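Local coordinates for protein demethylmenaquinone Methyltransferase (Thermus thermophilus, PDB 1J3L) that belongs to the aldolase/RraA sequence family and forms an assembly of three chains, each built around a mixed beta sheet, at residues L38-D43 with L60-G65; L68-L73 with K116-E121. All coordinates share one frame; numbering follows the deposited sequence.

Contact 1: L38-D43 with L60-G65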
ATOM      1  N   LEU A  38      13.004   5.748  19.951  1.00 26.95           N
ATOM      2  CA  LEU A  38      13.632   4.482  20.262  1.00 28.47           C
ATOM      3  C   LEU A  38      14.171   3.870  18.975  1.00 30.52           C
ATOM      4  O   LEU A  38      13.511   3.898  17.932  1.00 33.69           O
ATOM      5  CB  LEU A  38      12.597   3.563  20.903  1.00 25.77           C
ATOM      6  CG  LEU A  38      12.995   2.187  21.401  1.00 34.59           C
ATOM      7  CD1 LEU A  38      14.143   2.303  22.387  1.00 51.00           C
ATOM      8  CD2 LEU A  38      11.781   1.539  22.055  1.00 39.43           C
ATOM      9  N   ARG A  39      15.383   3.344  19.047  1.00 28.63           N
ATOM     10  CA  ARG A  39      15.997   2.711  17.894  1.00 28.90           C
ATOM     11  C   ARG A  39      16.337   1.285  18.276  1.00 35.72           C
ATOM     12  O   ARG A  39      17.009   1.043  19.277  1.00 36.67           O
ATOM     13  CB  ARG A  39      17.267   3.448  17.472  1.00 36.08           C
ATOM     14  CG  ARG A  39      17.988   2.774  16.315  1.00 56.98           C
ATOM     15  CD  ARG A  39      19.229   3.537  15.892  1.00 67.28           C
ATOM     16  NE  ARG A  39      18.904   4.867  15.385  1.00 65.73           N
ATOM     17  CZ  ARG A  39      19.311   6.001  15.945  1.00 67.77           C
ATOM     18  NH1 ARG A  39      20.067   5.972  17.038  1.00 65.01           N
ATOM     19  NH2 ARG A  39      18.959   7.167  15.415  1.00 55.36           N
ATOM     20  N   VAL A  40      15.844   0.340  17.487  1.00 32.48           N
ATOM     21  CA  VAL A  40      16.103  -1.067  17.728  1.00 25.45           C
ATOM     22  C   VAL A  40      16.074  -1.777  16.393  1.00 29.13           C
ATOM     23  O   VAL A  40      15.772  -1.184  15.353  1.00 23.87           O
ATOM     24  CB  VAL A  40      15.033  -1.726  18.632  1.00 25.94           C
ATOM     25  CG1 VAL A  40      15.022  -1.071  19.984  1.00 27.72           C
ATOM     26  CG2 VAL A  40      13.646  -1.640  17.970  1.00 26.42           C
ATOM     27  N   PHE A  41      16.399  -3.058  16.423  1.00 24.55           N
ATOM     28  CA  PHE A  41      16.369  -3.845  15.212  1.00 27.48           C
ATOM     29  C   PHE A  41      15.944  -5.237  15.609  1.00 30.28           C
ATOM     30  O   PHE A  41      16.666  -5.935  16.319  1.00 24.95           O
ATOM     31  CB  PHE A  41      17.738  -3.897  14.531  1.00 25.83           C
ATOM     32  CG  PHE A  41      17.702  -4.551  13.177  1.00 33.90           C
ATOM     33  CD1 PHE A  41      17.249  -3.842  12.061  1.00 23.91           C
ATOM     34  CD2 PHE A  41      18.058  -5.893  13.021  1.00 25.81           C
ATOM     35  CE1 PHE A  41      17.149  -4.453  10.807  1.00 34.69           C
ATOM     36  CE2 PHE A  41      17.961  -6.514  11.772  1.00 37.31           C
ATOM     37  CZ  PHE A  41      17.503  -5.791  10.659  1.00 28.85           C
ATOM     38  N   GLU A  42      14.764  -5.637  15.157  1.00 28.46           N
ATOM     39  CA  GLU A  42      14.245  -6.956  15.462  1.00 30.09           C
ATOM     40  C   GLU A  42      14.389  -7.401  16.905  1.00 33.86           C
ATOM     41  O   GLU A  42      14.608  -8.579  17.168  1.00 40.95           O
ATOM     42  CB  GLU A  42      14.874  -7.972  14.504  1.00 27.44           C
ATOM     43  CG  GLU A  42      14.581  -7.625  13.064  1.00 19.63           C
ATOM     44  CD  GLU A  42      15.277  -8.516  12.077  1.00 40.87           C
ATOM     45  OE1 GLU A  42      16.027  -9.424  12.515  1.00 25.22           O
ATOM     46  OE2 GLU A  42      15.063  -8.298  10.858  1.00 33.03           O
ATOM     47  N   ASP A  43      14.244  -6.452  17.828  1.00 36.86           N
ATOM     48  CA  ASP A  43      14.316  -6.727  19.264  1.00 33.15           C
ATOM     49  C   ASP A  43      13.440  -5.657  19.909  1.00 23.44           C
ATOM     50  O   ASP A  43      13.585  -4.469  19.603  1.00 34.03           O
ATOM     51  CB  ASP A  43      15.748  -6.590  19.793  1.00 21.57           C
ATOM     52  CG  ASP A  43      15.874  -7.020  21.243  1.00 30.08           C
ATOM     53  OD1 ASP A  43      15.034  -6.611  22.068  1.00 34.76           O
ATOM     54  OD2 ASP A  43      16.824  -7.760  21.565  1.00 45.53           O
ATOM     55  N   LEU A  60       5.212   7.450  20.979  1.00 21.93           N
ATOM     56  CA  LEU A  60       6.473   6.740  20.870  1.00 19.02           C
ATOM     57  C   LEU A  60       6.728   6.427  19.398  1.00 18.06           C
ATOM     58  O   LEU A  60       5.890   5.845  18.712  1.00 22.03           O
ATOM     59  CB  LEU A  60       6.446   5.447  21.690  1.00 20.24           C
ATOM     60  CG  LEU A  60       7.767   4.666  21.715  1.00 22.11           C
ATOM     61  CD1 LEU A  60       8.786   5.443  22.543  1.00 21.28           C
ATOM     62  CD2 LEU A  60       7.557   3.259  22.291  1.00 23.55           C
ATOM     63  N   PHE A  61       7.885   6.851  18.917  1.00 23.61           N
ATOM     64  CA  PHE A  61       8.280   6.623  17.539  1.00 33.80           C
ATOM     65  C   PHE A  61       9.375   5.562  17.594  1.00 28.02           C
ATOM     66  O   PHE A  61      10.465   5.811  18.108  1.00 32.29           O
ATOM     67  CB  PHE A  61       8.821   7.919  16.923  1.00 32.47           C
ATOM     68  CG  PHE A  61       8.757   7.954  15.423  1.00 21.18           C
ATOM     69  CD1 PHE A  61       9.403   6.993  14.664  1.00 23.05           C
ATOM     70  CD2 PHE A  61       8.067   8.957  14.773  1.00 22.37           C
ATOM     71  CE1 PHE A  61       9.353   7.033  13.273  1.00 15.29           C
ATOM     72  CE2 PHE A  61       8.014   9.005  13.381  1.00 20.23           C
ATOM     73  CZ  PHE A  61       8.661   8.044  12.635  1.00 19.68           C
ATOM     74  N   VAL A  62       9.072   4.375  17.084  1.00 26.09           N
ATOM     75  CA  VAL A  62      10.032   3.278  17.092  1.00 30.19           C
ATOM     76  C   VAL A  62      10.670   3.080  15.736  1.00 27.74           C
ATOM     77  O   VAL A  62       9.991   2.758  14.756  1.00 24.54           O
ATOM     78  CB  VAL A  62       9.372   1.948  17.492  1.00 23.89           C
ATOM     79  CG1 VAL A  62      10.420   0.867  17.602  1.00 29.14           C
ATOM     80  CG2 VAL A  62       8.625   2.114  18.793  1.00 25.06           C
ATOM     81  N   ASP A  63      11.976   3.290  15.680  1.00 30.58           N
ATOM     82  CA  ASP A  63      12.711   3.101  14.438  1.00 38.72           C
ATOM     83  C   ASP A  63      13.210   1.656  14.428  1.00 32.08           C
ATOM     84  O   ASP A  63      14.119   1.310  15.183  1.00 24.20           O
ATOM     85  CB  ASP A  63      13.901   4.054  14.370  1.00 36.15           C
ATOM     86  CG  ASP A  63      14.628   3.962  13.060  1.00 36.08           C
ATOM     87  OD1 ASP A  63      14.696   2.848  12.499  1.00 35.42           O
ATOM     88  OD2 ASP A  63      15.136   4.997  12.593  1.00 50.19           O
ATOM     89  N   GLY A  64      12.603   0.813  13.595  1.00 29.77           N
ATOM     90  CA  GLY A  64      13.012  -0.581  13.531  1.00 17.17           C
ATOM     91  C   GLY A  64      13.909  -0.852  12.343  1.00 20.29           C
ATOM     92  O   GLY A  64      14.067  -1.994  11.904  1.00 25.99           O
ATOM     93  N   GLY A  65      14.514   0.202  11.815  1.00 20.45           N
ATOM     94  CA  GLY A  65      15.374   0.022  10.664  1.00 30.60           C
ATOM     95  C   GLY A  65      14.532  -0.365   9.468  1.00 29.08           C
ATOM     96  O   GLY A  65      15.058  -0.773   8.435  1.00 34.93           O
TER
HETATM   97  O   HOH W   1      13.123  -4.014  13.589  1.00 21.77           O
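Leu38 and Arg39 pair in parallel with Val62 and Asp63 where strands 31-39 and 58-63 of a beta-alpha-beta unit run side by side. The ladder is read from its bonds. Leu38 O takes the N-H of Asp63 at 2.8 Å, almost straight at 171°, and Asp63 O takes Val40 N at 3.0 Å and 175°, so Asp63 grips the neighbouring segment through both of its backbone polar atoms. Leu38 N to Phe61 O, at 3.1 Å, is bent and weak. On one face of the sheet Leu38 and Val62 lie side by side, and Val62 CG1 also meets Val40 CG2 at 4.1 Å; on the other face are Arg39 and Asp63. The Asp63 side chain swings forward, its CG anti to the backbone N (chi1 -176°), which lets OD1 accept Gly65 N at 2.7 Å. This Asx turn bends the chain just after the pairing. At the turn Phe41 CD1 lies 3.7 Å from Gly64 O, an oblique approach, and a water donates to Gly64 O at 2.8 Å while accepting from Glu42 N, bridging the two segments where direct bonding has stopped. Arg39 does not pair with Asp63: its guanidinium turns to a salt bridge with Glu125 and a hydrogen bond to Pro129 O. Around the ladder, Leu38 packs on Leu46 and Val47 of helix 45-51, the helix that connects the two strands, and Leu60 reaches Val50 and Leu51 of the same helix. Strand 88-92 continues the sheet beyond strand 58-63, with His92 beside Asp63, while Leu130 and Val132 of strand 130-132 also touch the Asp63 side chain.

Contact 2: L68-L73 with K116-E121; sequences LRTALL and KKSAKE
Ser118 OG meets both Thr70 OG1 and Ala71 O, and this small polar cluster is the tight part of a contact between two loops that have no regular helix or strand. Thr70 OG1 donates to Ser118 OG at 2.7 Å, and Ser118 OG passes its own hydrogen to Ala71 O; that second separation, 2.5 Å, is very short and its exact value is doubtful. The torsions bring the groups together: Thr70 OG1 sits between the backbone N and the carbonyl carbon (chi1 70°), while Ser118 OG is anti to its carbonyl carbon, beside the backbone N (chi1 -73°). Leu72 CD2 closes in on the same oxygen, 3.3 Å from Ser118 OG, giving the buried hydroxyl an apolar neighbour as well. One residue back, Ala71 N bonds Lys116 O at 2.8 Å with an angle of 155°, fixing the backbones against each other. The Arg69-Lys116 end is looser. There Lys116 CB merely brushes Arg69 O at 3.7 Å, and a water spans the backbones, donating to Arg69 O at 2.7 Å and accepting from Lys116 N at 2.8 Å. Both long side chains lead away from the joint: Arg69 is exposed and makes a weak, long ion pair with Glu42, and Lys116 extends until its NZ bonds Pro13 O of the second subunit. The contact therefore also borders a subunit interface. The order of donors is consistent with a short chain of hydrogen bonds in which Ser118 OG accepts from Thr70 OG1 and donates to Ala71 O, the last bond being too short to trust in detail. Neutral hydroxyls and peptide groups thus join the loops, while the Lys116 charge goes to the second subunit and that of Arg69 makes at most its weak pair.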
ATOM      1  N   LEU A  68      10.762  -5.837   8.365  1.00 26.91           N
ATOM      2  CA  LEU A  68       9.429  -6.431   8.392  1.00 20.36           C
ATOM      3  C   LEU A  68       9.540  -7.900   8.805  1.00 25.80           C
ATOM      4  O   LEU A  68       8.550  -8.644   8.774  1.00 30.54           O
ATOM      5  CB  LEU A  68       8.786  -6.328   7.004  1.00 25.99           C
ATOM      6  CG  LEU A  68       8.905  -4.997   6.245  1.00 29.47           C
ATOM      7  CD1 LEU A  68       8.359  -5.184   4.844  1.00 18.38           C
ATOM      8  CD2 LEU A  68       8.154  -3.871   6.970  1.00 19.45           C
ATOM      9  N   ARG A  69      10.746  -8.305   9.196  1.00 28.53           N
ATOM     10  CA  ARG A  69      11.028  -9.683   9.605  1.00 28.97           C
ATOM     11  C   ARG A  69      10.377 -10.075  10.919  1.00 25.13           C
ATOM     12  O   ARG A  69       9.962 -11.219  11.082  1.00 30.98           O
ATOM     13  CB  ARG A  69      12.532  -9.910   9.756  1.00 40.86           C
ATOM     14  CG  ARG A  69      13.318 -10.275   8.504  1.00 51.56           C
ATOM     15  CD  ARG A  69      14.784 -10.379   8.907  1.00 63.52           C
ATOM     16  NE  ARG A  69      15.676 -10.918   7.889  1.00 66.61           N
ATOM     17  CZ  ARG A  69      16.990 -11.045   8.063  1.00 73.40           C
ATOM     18  NH1 ARG A  69      17.546 -10.666   9.209  1.00 63.90           N
ATOM     19  NH2 ARG A  69      17.750 -11.553   7.100  1.00 73.58           N
ATOM     20  N   THR A  70      10.320  -9.149  11.867  1.00 19.43           N
ATOM     21  CA  THR A  70       9.725  -9.448  13.166  1.00 26.16           C
ATOM     22  C   THR A  70       8.852  -8.295  13.639  1.00 24.45           C
ATOM     23  O   THR A  70       9.001  -7.166  13.184  1.00 20.48           O
ATOM     24  CB  THR A  70      10.817  -9.752  14.252  1.00 28.57           C
ATOM     25  OG1 THR A  70      11.540  -8.557  14.580  1.00 26.03           O
ATOM     26  CG2 THR A  70      11.805 -10.802  13.738  1.00 16.47           C
ATOM     27  N   ALA A  71       7.936  -8.592  14.552  1.00 23.14           N
ATOM     28  CA  ALA A  71       7.032  -7.584  15.081  1.00 26.08           C
ATOM     29  C   ALA A  71       7.632  -6.910  16.306  1.00 32.66           C
ATOM     30  O   ALA A  71       8.153  -7.579  17.202  1.00 30.94           O
ATOM     31  CB  ALA A  71       5.692  -8.222  15.440  1.00 23.81           C
ATOM     32  N   LEU A  72       7.561  -5.583  16.335  1.00 24.86           N
ATOM     33  CA  LEU A  72       8.084  -4.826  17.461  1.00 26.09           C
ATOM     34  C   LEU A  72       6.977  -4.567  18.465  1.00 25.23           C
ATOM     35  O   LEU A  72       7.233  -4.169  19.603  1.00 24.29           O
ATOM     36  CB  LEU A  72       8.683  -3.504  16.982  1.00 20.74           C
ATOM     37  CG  LEU A  72       9.875  -3.714  16.054  1.00 21.75           C
ATOM     38  CD1 LEU A  72      10.461  -2.395  15.636  1.00 24.25           C
ATOM     39  CD2 LEU A  72      10.913  -4.549  16.775  1.00 25.22           C
ATOM     40  N   LEU A  73       5.739  -4.810  18.055  1.00 22.65           N
ATOM     41  CA  LEU A  73       4.621  -4.592  18.958  1.00 18.69           C
ATOM     42  C   LEU A  73       3.464  -5.522  18.609  1.00 23.04           C
ATOM     43  O   LEU A  73       3.109  -5.688  17.440  1.00 21.69           O
ATOM     44  CB  LEU A  73       4.203  -3.121  18.894  1.00 25.27           C
ATOM     45  CG  LEU A  73       3.453  -2.553  20.093  1.00 38.81           C
ATOM     46  CD1 LEU A  73       3.660  -1.055  20.166  1.00 39.12           C
ATOM     47  CD2 LEU A  73       1.989  -2.894  19.980  1.00 57.53           C
ATOM     48  N   LYS A 116       6.232 -13.336  12.956  1.00 29.52           N
ATOM     49  CA  LYS A 116       7.267 -13.597  13.957  1.00 26.83           C
ATOM     50  C   LYS A 116       7.466 -12.548  15.028  1.00 27.09           C
ATOM     51  O   LYS A 116       7.483 -11.350  14.751  1.00 31.40           O
ATOM     52  CB  LYS A 116       8.629 -13.851  13.296  1.00 25.61           C
ATOM     53  CG  LYS A 116       8.777 -15.214  12.678  1.00 47.52           C
ATOM     54  CD  LYS A 116      10.232 -15.629  12.636  1.00 53.75           C
ATOM     55  CE  LYS A 116      10.352 -17.108  12.313  1.00 66.42           C
ATOM     56  NZ  LYS A 116      11.758 -17.589  12.384  1.00 76.61           N
ATOM     57  N   LYS A 117       7.643 -13.020  16.257  1.00 22.35           N
ATOM     58  CA  LYS A 117       7.885 -12.144  17.388  1.00 24.78           C
ATOM     59  C   LYS A 117       9.358 -11.721  17.356  1.00 25.12           C
ATOM     60  O   LYS A 117      10.191 -12.401  16.758  1.00 25.57           O
ATOM     61  CB  LYS A 117       7.568 -12.880  18.690  1.00 23.79           C
ATOM     62  CG  LYS A 117       8.480 -14.071  18.973  1.00 44.12           C
ATOM     63  CD  LYS A 117       7.917 -14.904  20.108  1.00 50.81           C
ATOM     64  CE  LYS A 117       7.565 -14.022  21.296  1.00 53.12           C
ATOM     65  NZ  LYS A 117       6.602 -14.679  22.223  1.00 66.67           N
ATOM     66  N   SER A 118       9.661 -10.589  17.982  1.00 24.35           N
ATOM     67  CA  SER A 118      11.021 -10.058  18.040  1.00 25.19           C
ATOM     68  C   SER A 118      11.795 -10.675  19.202  1.00 32.36           C
ATOM     69  O   SER A 118      11.211 -11.209  20.146  1.00 28.33           O
ATOM     70  CB  SER A 118      10.996  -8.535  18.228  1.00 16.55           C
ATOM     71  OG  SER A 118      10.594  -7.864  17.051  1.00 28.82           O
ATOM     72  N   ALA A 119      13.116 -10.591  19.123  1.00 20.96           N
ATOM     73  CA  ALA A 119      13.969 -11.114  20.172  1.00 28.18           C
ATOM     74  C   ALA A 119      13.871 -10.147  21.345  1.00 32.49           C
ATOM     75  O   ALA A 119      13.349  -9.037  21.202  1.00 32.20           O
ATOM     76  CB  ALA A 119      15.403 -11.217  19.678  1.00 29.99           C
ATOM     77  N   LYS A 120      14.383 -10.561  22.499  1.00 39.68           N
ATOM     78  CA  LYS A 120      14.312  -9.732  23.691  1.00 40.06           C
ATOM     79  C   LYS A 120      15.625  -9.566  24.450  1.00 41.15           C
ATOM     80  O   LYS A 120      15.643  -9.626  25.680  1.00 41.61           O
ATOM     81  CB  LYS A 120      13.249 -10.304  24.628  1.00 46.81           C
ATOM     82  CG  LYS A 120      11.874 -10.383  23.990  1.00 52.20           C
ATOM     83  CD  LYS A 120      10.851 -10.980  24.931  1.00 56.63           C
ATOM     84  CE  LYS A 120       9.485 -11.057  24.271  1.00 56.91           C
ATOM     85  NZ  LYS A 120       8.499 -11.739  25.151  1.00 65.20           N
ATOM     86  N   GLU A 121      16.719  -9.349  23.728  1.00 39.36           N
ATOM     87  CA  GLU A 121      18.016  -9.177  24.373  1.00 41.66           C
ATOM     88  C   GLU A 121      18.070  -7.798  25.012  1.00 45.46           C
ATOM     89  O   GLU A 121      18.720  -7.606  26.037  1.00 51.74           O
ATOM     90  CB  GLU A 121      19.156  -9.335  23.356  1.00 43.55           C
ATOM     91  CG  GLU A 121      19.319 -10.751  22.783  1.00 46.07           C
ATOM     92  CD  GLU A 121      19.760 -11.778  23.821  1.00 64.73           C
ATOM     93  OE1 GLU A 121      20.874 -11.634  24.372  1.00 70.11           O
ATOM     94  OE2 GLU A 121      18.996 -12.733  24.084  1.00 60.32           O
TER
HETATM   95  O   HOH W   2       7.591 -12.471  10.684  1.00 22.91           O

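Overall arrangement
Contact 1 closes before contact 2 opens along the chain, and their centres lie about 10 Å apart on the same side of the chain's centre. Contact 1 is the deeper, about 10 Å from the chain centre against about 16 Å for contact 2. Segment 68-73 follows strand 58-63 and precedes helix 75-83, whereas 116-121 runs between strands 112-113 and 125-126. The two contacts touch directly: Glu42 O and Ala119 N are 3.2 Å apart, a probable hydrogen bond. The loop after strand 58-63 thus meets the loop holding 116-121 outside the strand pair, and this outer contact reaches the second subunit.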